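Pseudoazurin (Blue copper protein) (Sinorhizobium meliloti, PDB 3TU6) binds one copper ion in a type 1 site and probably shuttles electrons between redox partners in the periplasm. Local coordinates at residues H42-E56 / T69-H83. Numbering follows the deposited sequence.
With CU (copper (II) ion), chain B.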
ATOM      1  N   HIS A  42      -8.334   3.951  10.830  1.00 23.32           N
ATOM      2  CA  HIS A  42      -7.402   3.906   9.699  1.00 22.41           C
ATOM      3  C   HIS A  42      -8.057   4.361   8.402  1.00 21.77           C
ATOM      4  O   HIS A  42      -9.282   4.364   8.272  1.00 23.36           O
ATOM      5  CB  HIS A  42      -6.855   2.490   9.499  1.00 22.89           C
ATOM      6  CG  HIS A  42      -6.285   1.877  10.739  1.00 24.26           C
ATOM      7  ND1 HIS A  42      -5.054   2.232  11.247  1.00 19.16           N
ATOM      8  CD2 HIS A  42      -6.773   0.925  11.568  1.00 20.83           C
ATOM      9  CE1 HIS A  42      -4.813   1.529  12.339  1.00 20.35           C
ATOM     10  NE2 HIS A  42      -5.840   0.728  12.554  1.00 19.71           N
ATOM     11  N   ASN A  43      -7.219   4.744   7.445  1.00 20.75           N
ATOM     12  CA  ASN A  43      -7.655   5.013   6.082  1.00 19.72           C
ATOM     13  C   ASN A  43      -6.618   4.489   5.093  1.00 19.07           C
ATOM     14  O   ASN A  43      -5.551   4.025   5.496  1.00 19.49           O
ATOM     15  CB  ASN A  43      -7.902   6.513   5.868  1.00 19.47           C
ATOM     16  CG  ASN A  43      -6.625   7.294   5.584  1.00 21.05           C
ATOM     17  OD1 ASN A  43      -5.636   7.194   6.314  1.00 18.21           O
ATOM     18  ND2 ASN A  43      -6.650   8.089   4.522  1.00 26.99           N
ATOM     19  N   SER A  44      -6.943   4.563   3.806  1.00 18.83           N
ATOM     20  CA  SER A  44      -6.000   4.223   2.745  1.00 20.32           C
ATOM     21  C   SER A  44      -5.992   5.327   1.696  1.00 19.68           C
ATOM     22  O   SER A  44      -7.038   5.666   1.140  1.00 19.44           O
ATOM     23  CB  SER A  44      -6.374   2.891   2.097  1.00 20.92           C
ATOM     24  OG  SER A  44      -5.447   2.551   1.079  1.00 22.29           O
ATOM     25  N   ALA A  45      -4.811   5.885   1.440  1.00 19.31           N
ATOM     26  CA  ALA A  45      -4.637   6.927   0.431  1.00 20.00           C
ATOM     27  C   ALA A  45      -3.313   6.728  -0.300  1.00 20.28           C
ATOM     28  O   ALA A  45      -2.305   6.390   0.318  1.00 18.19           O
ATOM     29  CB  ALA A  45      -4.681   8.304   1.080  1.00 18.93           C
ATOM     30  N   LEU A  46      -3.326   6.941  -1.613  1.00 22.14           N
ATOM     31  CA  LEU A  46      -2.121   6.818  -2.429  1.00 23.69           C
ATOM     32  C   LEU A  46      -1.135   7.919  -2.052  1.00 24.45           C
ATOM     33  O   LEU A  46      -1.521   9.080  -1.914  1.00 26.86           O
ATOM     34  CB  LEU A  46      -2.472   6.915  -3.919  1.00 25.32           C
ATOM     35  CG  LEU A  46      -1.343   6.687  -4.931  1.00 23.59           C
ATOM     36  CD1 LEU A  46      -0.882   5.236  -4.915  1.00 18.21           C
ATOM     37  CD2 LEU A  46      -1.792   7.090  -6.328  1.00 27.51           C
ATOM     38  N   MET A  47       0.130   7.548  -1.879  1.00 24.10           N
ATOM     39  CA  MET A  47       1.176   8.509  -1.535  1.00 25.22           C
ATOM     40  C   MET A  47       1.509   9.381  -2.741  1.00 27.88           C
ATOM     41  O   MET A  47       1.359   8.951  -3.887  1.00 26.34           O
ATOM     42  CB  MET A  47       2.437   7.789  -1.047  1.00 26.07           C
ATOM     43  CG  MET A  47       2.214   6.939   0.199  1.00 23.14           C
ATOM     44  SD  MET A  47       3.743   6.345   0.949  1.00 24.30           S
ATOM     45  CE  MET A  47       4.410   7.873   1.607  1.00 21.97           C
ATOM     46  N   LYS A  48       1.962  10.605  -2.472  1.00 28.91           N
ATOM     47  CA  LYS A  48       2.278  11.563  -3.530  1.00 30.56           C
ATOM     48  C   LYS A  48       3.492  11.071  -4.323  1.00 29.98           C
ATOM     49  O   LYS A  48       4.577  10.889  -3.765  1.00 29.11           O
ATOM     50  CB  LYS A  48       2.540  12.957  -2.938  1.00 33.13           C
ATOM     51  CG  LYS A  48       2.121  14.123  -3.834  1.00 39.71           C
ATOM     52  CD  LYS A  48       2.976  14.231  -5.090  1.00 48.83           C
ATOM     53  CE  LYS A  48       2.677  15.507  -5.865  1.00 53.49           C
ATOM     54  NZ  LYS A  48       3.079  16.734  -5.122  1.00 58.31           N
ATOM     55  N   GLY A  49       3.296  10.846  -5.620  1.00 29.90           N
ATOM     56  CA  GLY A  49       4.348  10.327  -6.494  1.00 30.76           C
ATOM     57  C   GLY A  49       4.621   8.842  -6.307  1.00 30.24           C
ATOM     58  O   GLY A  49       5.662   8.342  -6.741  1.00 31.64           O
ATOM     59  N   GLY A  50       3.683   8.133  -5.679  1.00 27.92           N
ATOM     60  CA  GLY A  50       3.859   6.716  -5.359  1.00 27.52           C
ATOM     61  C   GLY A  50       3.100   5.769  -6.272  1.00 27.92           C
ATOM     62  O   GLY A  50       2.755   4.660  -5.865  1.00 26.53           O
ATOM     63  N   ALA A  51       2.844   6.198  -7.506  1.00 29.14           N
ATOM     64  CA  ALA A  51       2.140   5.376  -8.489  1.00 29.67           C
ATOM     65  C   ALA A  51       2.728   5.601  -9.877  1.00 31.35           C
ATOM     66  O   ALA A  51       3.366   6.629 -10.119  1.00 29.85           O
ATOM     67  CB  ALA A  51       0.657   5.705  -8.485  1.00 29.94           C
ATOM     68  N   PRO A  52       2.521   4.640 -10.799  1.00 32.76           N
ATOM     69  CA  PRO A  52       3.015   4.825 -12.164  1.00 34.57           C
ATOM     70  C   PRO A  52       2.291   5.963 -12.881  1.00 36.47           C
ATOM     71  O   PRO A  52       1.145   6.274 -12.550  1.00 33.80           O
ATOM     72  CB  PRO A  52       2.724   3.477 -12.835  1.00 34.71           C
ATOM     73  CG  PRO A  52       1.641   2.866 -12.031  1.00 35.04           C
ATOM     74  CD  PRO A  52       1.828   3.351 -10.629  1.00 31.53           C
ATOM     75  N   GLU A  53       2.969   6.578 -13.847  1.00 39.48           N
ATOM     76  CA  GLU A  53       2.428   7.735 -14.561  1.00 42.63           C
ATOM     77  C   GLU A  53       1.102   7.397 -15.240  1.00 42.51           C
ATOM     78  O   GLU A  53       0.961   6.336 -15.848  1.00 42.61           O
ATOM     79  CB  GLU A  53       3.433   8.241 -15.601  1.00 45.34           C
ATOM     80  CG  GLU A  53       4.704   8.837 -14.998  1.00 52.79           C
ATOM     81  CD  GLU A  53       5.668   9.376 -16.042  1.00 59.87           C
ATOM     82  OE1 GLU A  53       5.502   9.062 -17.242  1.00 67.22           O
ATOM     83  OE2 GLU A  53       6.600  10.114 -15.661  1.00 64.59           O
ATOM     84  N   GLY A  54       0.131   8.299 -15.108  1.00 43.26           N
ATOM     85  CA  GLY A  54      -1.185   8.131 -15.727  1.00 44.44           C
ATOM     86  C   GLY A  54      -2.148   7.239 -14.960  1.00 44.16           C
ATOM     87  O   GLY A  54      -3.244   6.950 -15.448  1.00 44.70           O
ATOM     88  N   ALA A  55      -1.756   6.806 -13.764  1.00 43.73           N
ATOM     89  CA  ALA A  55      -2.585   5.914 -12.954  1.00 42.76           C
ATOM     90  C   ALA A  55      -3.619   6.704 -12.159  1.00 42.90           C
ATOM     91  O   ALA A  55      -3.380   7.852 -11.780  1.00 41.92           O
ATOM     92  CB  ALA A  55      -1.716   5.094 -12.012  1.00 42.28           C
ATOM     93  N   GLU A  56      -4.768   6.081 -11.912  1.00 43.52           N
ATOM     94  CA  GLU A  56      -5.812   6.686 -11.089  1.00 44.97           C
ATOM     95  C   GLU A  56      -5.406   6.632  -9.621  1.00 42.58           C
ATOM     96  O   GLU A  56      -4.952   5.595  -9.135  1.00 43.49           O
ATOM     97  CB  GLU A  56      -7.149   5.966 -11.283  1.00 45.97           C
ATOM     98  CG  GLU A  56      -7.771   6.167 -12.657  1.00 54.60           C
ATOM     99  CD  GLU A  56      -9.204   5.667 -12.736  1.00 65.58           C
ATOM    100  OE1 GLU A  56      -9.969   6.188 -13.575  1.00 75.21           O
ATOM    101  OE2 GLU A  56      -9.568   4.757 -11.961  1.00 71.02           O
ATOM    102  N   THR A  69      -9.196   0.536  -8.242  1.00 30.36           N
ATOM    103  CA  THR A  69      -8.946  -0.111  -9.526  1.00 32.33           C
ATOM    104  C   THR A  69      -7.462  -0.008  -9.861  1.00 31.70           C
ATOM    105  O   THR A  69      -6.819   0.990  -9.538  1.00 32.18           O
ATOM    106  CB  THR A  69      -9.758   0.556 -10.654  1.00 34.34           C
ATOM    107  OG1 THR A  69      -9.434   1.951 -10.721  1.00 37.60           O
ATOM    108  CG2 THR A  69     -11.251   0.398 -10.403  1.00 34.70           C
ATOM    109  N   LEU A  70      -6.928  -1.038 -10.513  1.00 31.16           N
ATOM    110  CA  LEU A  70      -5.497  -1.124 -10.800  1.00 31.77           C
ATOM    111  C   LEU A  70      -5.255  -1.454 -12.273  1.00 31.86           C
ATOM    112  O   LEU A  70      -4.802  -2.548 -12.609  1.00 31.67           O
ATOM    113  CB  LEU A  70      -4.852  -2.183  -9.904  1.00 31.83           C
ATOM    114  CG  LEU A  70      -4.975  -1.961  -8.395  1.00 32.98           C
ATOM    115  CD1 LEU A  70      -4.589  -3.224  -7.638  1.00 35.34           C
ATOM    116  CD2 LEU A  70      -4.125  -0.779  -7.952  1.00 30.32           C
ATOM    117  N   SER A  71      -5.555  -0.494 -13.143  1.00 32.13           N
ATOM    118  CA  SER A  71      -5.464  -0.699 -14.589  1.00 34.10           C
ATOM    119  C   SER A  71      -4.022  -0.705 -15.090  1.00 33.58           C
ATOM    120  O   SER A  71      -3.620  -1.617 -15.813  1.00 33.92           O
ATOM    121  CB  SER A  71      -6.267   0.371 -15.337  1.00 35.12           C
ATOM    122  OG  SER A  71      -7.658   0.204 -15.125  1.00 37.05           O
ATOM    123  N   LYS A  72      -3.251   0.312 -14.710  1.00 34.14           N
ATOM    124  CA  LYS A  72      -1.873   0.448 -15.185  1.00 34.54           C
ATOM    125  C   LYS A  72      -0.913  -0.383 -14.334  1.00 33.57           C
ATOM    126  O   LYS A  72      -1.040  -0.410 -13.109  1.00 31.84           O
ATOM    127  CB  LYS A  72      -1.442   1.917 -15.177  1.00 35.80           C
ATOM    128  CG  LYS A  72      -2.296   2.812 -16.066  1.00 39.86           C
ATOM    129  CD  LYS A  72      -1.582   4.110 -16.424  1.00 44.97           C
ATOM    130  CE  LYS A  72      -0.617   3.929 -17.590  1.00 51.49           C
ATOM    131  NZ  LYS A  72      -1.326   3.692 -18.880  1.00 50.52           N
ATOM    132  N   PRO A  73       0.050  -1.066 -14.979  1.00 33.61           N
ATOM    133  CA  PRO A  73       1.013  -1.875 -14.234  1.00 32.67           C
ATOM    134  C   PRO A  73       2.066  -1.029 -13.519  1.00 31.52           C
ATOM    135  O   PRO A  73       2.387   0.073 -13.969  1.00 30.60           O
ATOM    136  CB  PRO A  73       1.661  -2.737 -15.321  1.00 33.23           C
ATOM    137  CG  PRO A  73       1.558  -1.923 -16.550  1.00 35.72           C
ATOM    138  CD  PRO A  73       0.281  -1.144 -16.434  1.00 34.92           C
ATOM    139  N   GLY A  74       2.591  -1.554 -12.415  1.00 29.65           N
ATOM    140  CA  GLY A  74       3.601  -0.860 -11.620  1.00 28.90           C
ATOM    141  C   GLY A  74       3.384  -1.035 -10.129  1.00 27.54           C
ATOM    142  O   GLY A  74       2.506  -1.789  -9.703  1.00 27.13           O
ATOM    143  N   VAL A  75       4.193  -0.335  -9.341  1.00 26.09           N
ATOM    144  CA  VAL A  75       4.088  -0.361  -7.888  1.00 24.95           C
ATOM    145  C   VAL A  75       3.281   0.839  -7.400  1.00 24.45           C
ATOM    146  O   VAL A  75       3.552   1.978  -7.789  1.00 23.88           O
ATOM    147  CB  VAL A  75       5.476  -0.331  -7.221  1.00 24.41           C
ATOM    148  CG1 VAL A  75       5.342  -0.436  -5.707  1.00 17.01           C
ATOM    149  CG2 VAL A  75       6.349  -1.452  -7.764  1.00 25.17           C
ATOM    150  N   TYR A  76       2.291   0.567  -6.554  1.00 21.27           N
ATOM    151  CA  TYR A  76       1.464   1.598  -5.942  1.00 20.52           C
ATOM    152  C   TYR A  76       1.801   1.674  -4.454  1.00 19.49           C
ATOM    153  O   TYR A  76       1.550   0.723  -3.714  1.00 17.31           O
ATOM    154  CB  TYR A  76      -0.019   1.263  -6.117  1.00 20.99           C
ATOM    155  CG  TYR A  76      -0.519   1.319  -7.547  1.00 20.52           C
ATOM    156  CD1 TYR A  76      -0.156   0.345  -8.476  1.00 27.86           C
ATOM    157  CD2 TYR A  76      -1.374   2.335  -7.964  1.00 19.22           C
ATOM    158  CE1 TYR A  76      -0.621   0.392  -9.785  1.00 22.66           C
ATOM    159  CE2 TYR A  76      -1.841   2.390  -9.270  1.00 21.45           C
ATOM    160  CZ  TYR A  76      -1.464   1.417 -10.174  1.00 24.29           C
ATOM    161  OH  TYR A  76      -1.930   1.476 -11.467  1.00 29.50           O
ATOM    162  N   MET A  77       2.377   2.797  -4.024  1.00 19.69           N
ATOM    163  CA  MET A  77       2.699   3.018  -2.614  1.00 20.04           C
ATOM    164  C   MET A  77       1.614   3.872  -1.966  1.00 20.26           C
ATOM    165  O   MET A  77       1.369   5.002  -2.392  1.00 21.13           O
ATOM    166  CB  MET A  77       4.053   3.714  -2.468  1.00 20.04           C
ATOM    167  CG  MET A  77       5.224   2.952  -3.080  1.00 20.00           C
ATOM    168  SD  MET A  77       5.529   1.336  -2.341  1.00 22.39           S
ATOM    169  CE  MET A  77       5.998   1.795  -0.672  1.00 13.33           C
ATOM    170  N   TYR A  78       0.972   3.323  -0.936  1.00 19.93           N
ATOM    171  CA  TYR A  78      -0.128   3.996  -0.245  1.00 19.40           C
ATOM    172  C   TYR A  78       0.128   4.036   1.262  1.00 19.70           C
ATOM    173  O   TYR A  78       1.000   3.327   1.771  1.00 20.59           O
ATOM    174  CB  TYR A  78      -1.456   3.301  -0.557  1.00 18.97           C
ATOM    175  CG  TYR A  78      -1.583   1.901   0.004  1.00 19.57           C
ATOM    176  CD1 TYR A  78      -2.079   1.689   1.286  1.00 10.53           C
ATOM    177  CD2 TYR A  78      -1.211   0.788  -0.748  1.00 17.58           C
ATOM    178  CE1 TYR A  78      -2.192   0.416   1.810  1.00 13.39           C
ATOM    179  CE2 TYR A  78      -1.332  -0.498  -0.234  1.00 20.81           C
ATOM    180  CZ  TYR A  78      -1.824  -0.676   1.047  1.00 16.49           C
ATOM    181  OH  TYR A  78      -1.950  -1.940   1.571  1.00 16.41           O
ATOM    182  N   GLN A  79      -0.643   4.859   1.968  1.00 16.70           N
ATOM    183  CA  GLN A  79      -0.410   5.101   3.390  1.00 16.99           C
ATOM    184  C   GLN A  79      -1.698   5.262   4.187  1.00 16.63           C
ATOM    185  O   GLN A  79      -2.772   5.469   3.621  1.00 19.00           O
ATOM    186  CB  GLN A  79       0.435   6.366   3.566  1.00 16.59           C
ATOM    187  CG  GLN A  79      -0.266   7.653   3.125  1.00 19.08           C
ATOM    188  CD  GLN A  79       0.568   8.896   3.376  1.00 27.50           C
ATOM    189  OE1 GLN A  79       1.771   8.917   3.117  1.00 29.16           O
ATOM    190  NE2 GLN A  79      -0.074   9.944   3.880  1.00 25.64           N
ATOM    191  N   CYS A  80      -1.565   5.162   5.507  1.00 15.21           N
ATOM    192  CA  CYS A  80      -2.597   5.589   6.444  1.00 18.29           C
ATOM    193  C   CYS A  80      -2.157   6.930   7.018  1.00 18.49           C
ATOM    194  O   CYS A  80      -1.121   7.010   7.675  1.00 19.18           O
ATOM    195  CB  CYS A  80      -2.764   4.569   7.571  1.00 16.90           C
ATOM    196  SG  CYS A  80      -3.876   5.102   8.890  1.00 20.67           S
ATOM    197  N   ALA A  81      -2.939   7.979   6.771  1.00 20.18           N
ATOM    198  CA  ALA A  81      -2.557   9.337   7.173  1.00 21.67           C
ATOM    199  C   ALA A  81      -2.315   9.476   8.682  1.00 21.63           C
ATOM    200  O   ALA A  81      -1.294  10.031   9.090  1.00 24.26           O
ATOM    201  CB  ALA A  81      -3.598  10.353   6.697  1.00 23.44           C
ATOM    202  N   PRO A  82      -3.249   8.978   9.514  1.00 20.13           N
ATOM    203  CA  PRO A  82      -3.028   9.010  10.963  1.00 20.84           C
ATOM    204  C   PRO A  82      -1.754   8.313  11.456  1.00 19.67           C
ATOM    205  O   PRO A  82      -1.122   8.797  12.395  1.00 20.31           O
ATOM    206  CB  PRO A  82      -4.266   8.298  11.517  1.00 23.11           C
ATOM    207  CG  PRO A  82      -5.324   8.574  10.524  1.00 19.93           C
ATOM    208  CD  PRO A  82      -4.645   8.628   9.186  1.00 19.87           C
ATOM    209  N   HIS A  83      -1.379   7.197  10.830  1.00 19.50           N
ATOM    210  CA  HIS A  83      -0.299   6.352  11.346  1.00 18.11           C
ATOM    211  C   HIS A  83       0.899   6.187  10.402  1.00 17.92           C
ATOM    212  O   HIS A  83       1.748   5.326  10.637  1.00 18.64           O
ATOM    213  CB  HIS A  83      -0.858   4.976  11.723  1.00 17.51           C
ATOM    214  CG  HIS A  83      -2.055   5.038  12.621  1.00 16.06           C
ATOM    215  ND1 HIS A  83      -3.306   4.617  12.224  1.00 21.29           N
ATOM    216  CD2 HIS A  83      -2.195   5.487  13.890  1.00 16.61           C
ATOM    217  CE1 HIS A  83      -4.162   4.793  13.215  1.00 17.47           C
ATOM    218  NE2 HIS A  83      -3.514   5.320  14.237  1.00 20.01           N
TER
HETATM  219 CU    CU B 201      -3.744   3.554  10.500  1.00 19.69          CU
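The blue copper site joins these two segments at one end: His-42 ND1 and His-83 ND1 bind the copper together with Cys-80 SG, whose bond to the metal is 2.2 Å long, and Met-88 completes the set. The two imidazoles meet rim to rim, their planes at 57°, while the sulfur lies at the edge of the His-42 ring, in its plane. His-42 NE2, across the ring from the metal-binding nitrogen, is hydrogen-bonded to Asn-10 OD1. Next to the sulfur, Asn-43 ties the ligand loop down. Its backbone N gives a weak hydrogen bond to Cys-80 SG, and its OD1 accepts Ala-81 N at 2.8 Å in the carbonyl plane; chi1 of 82°, with CG between N and the carbonyl carbon, swings the amide over to that N-H. The other end of the amide, ND2, is hydrogen-bonded to Gly-60 O. Ala-45 and Gln-79 then form a hydrogen-bonded antiparallel pair, and Met-77 takes over through its O to Met-47 N and its N to Gly-50 O, the latter nearly straight at 172°. The Met-47 chain, bent at chi3, brings CE to within 3.2 Å of Gln-79 OE1. At the other end Pro-52 CD and Leu-70 CD2 sit over opposite faces of the Tyr-76 ring, limiting its rotation, and its OH, donating to Lys-72 O at 2.7 Å, tethers the hydroxyl end. A leucine in place of Tyr-76 would probably leave Lys-72 O without this donor and Pro-52 without its flat seat. Strand pairing that leads straight into a Cys-His-Met ligand loop, facing an upstream histidine, is typical of the cupredoxin fold.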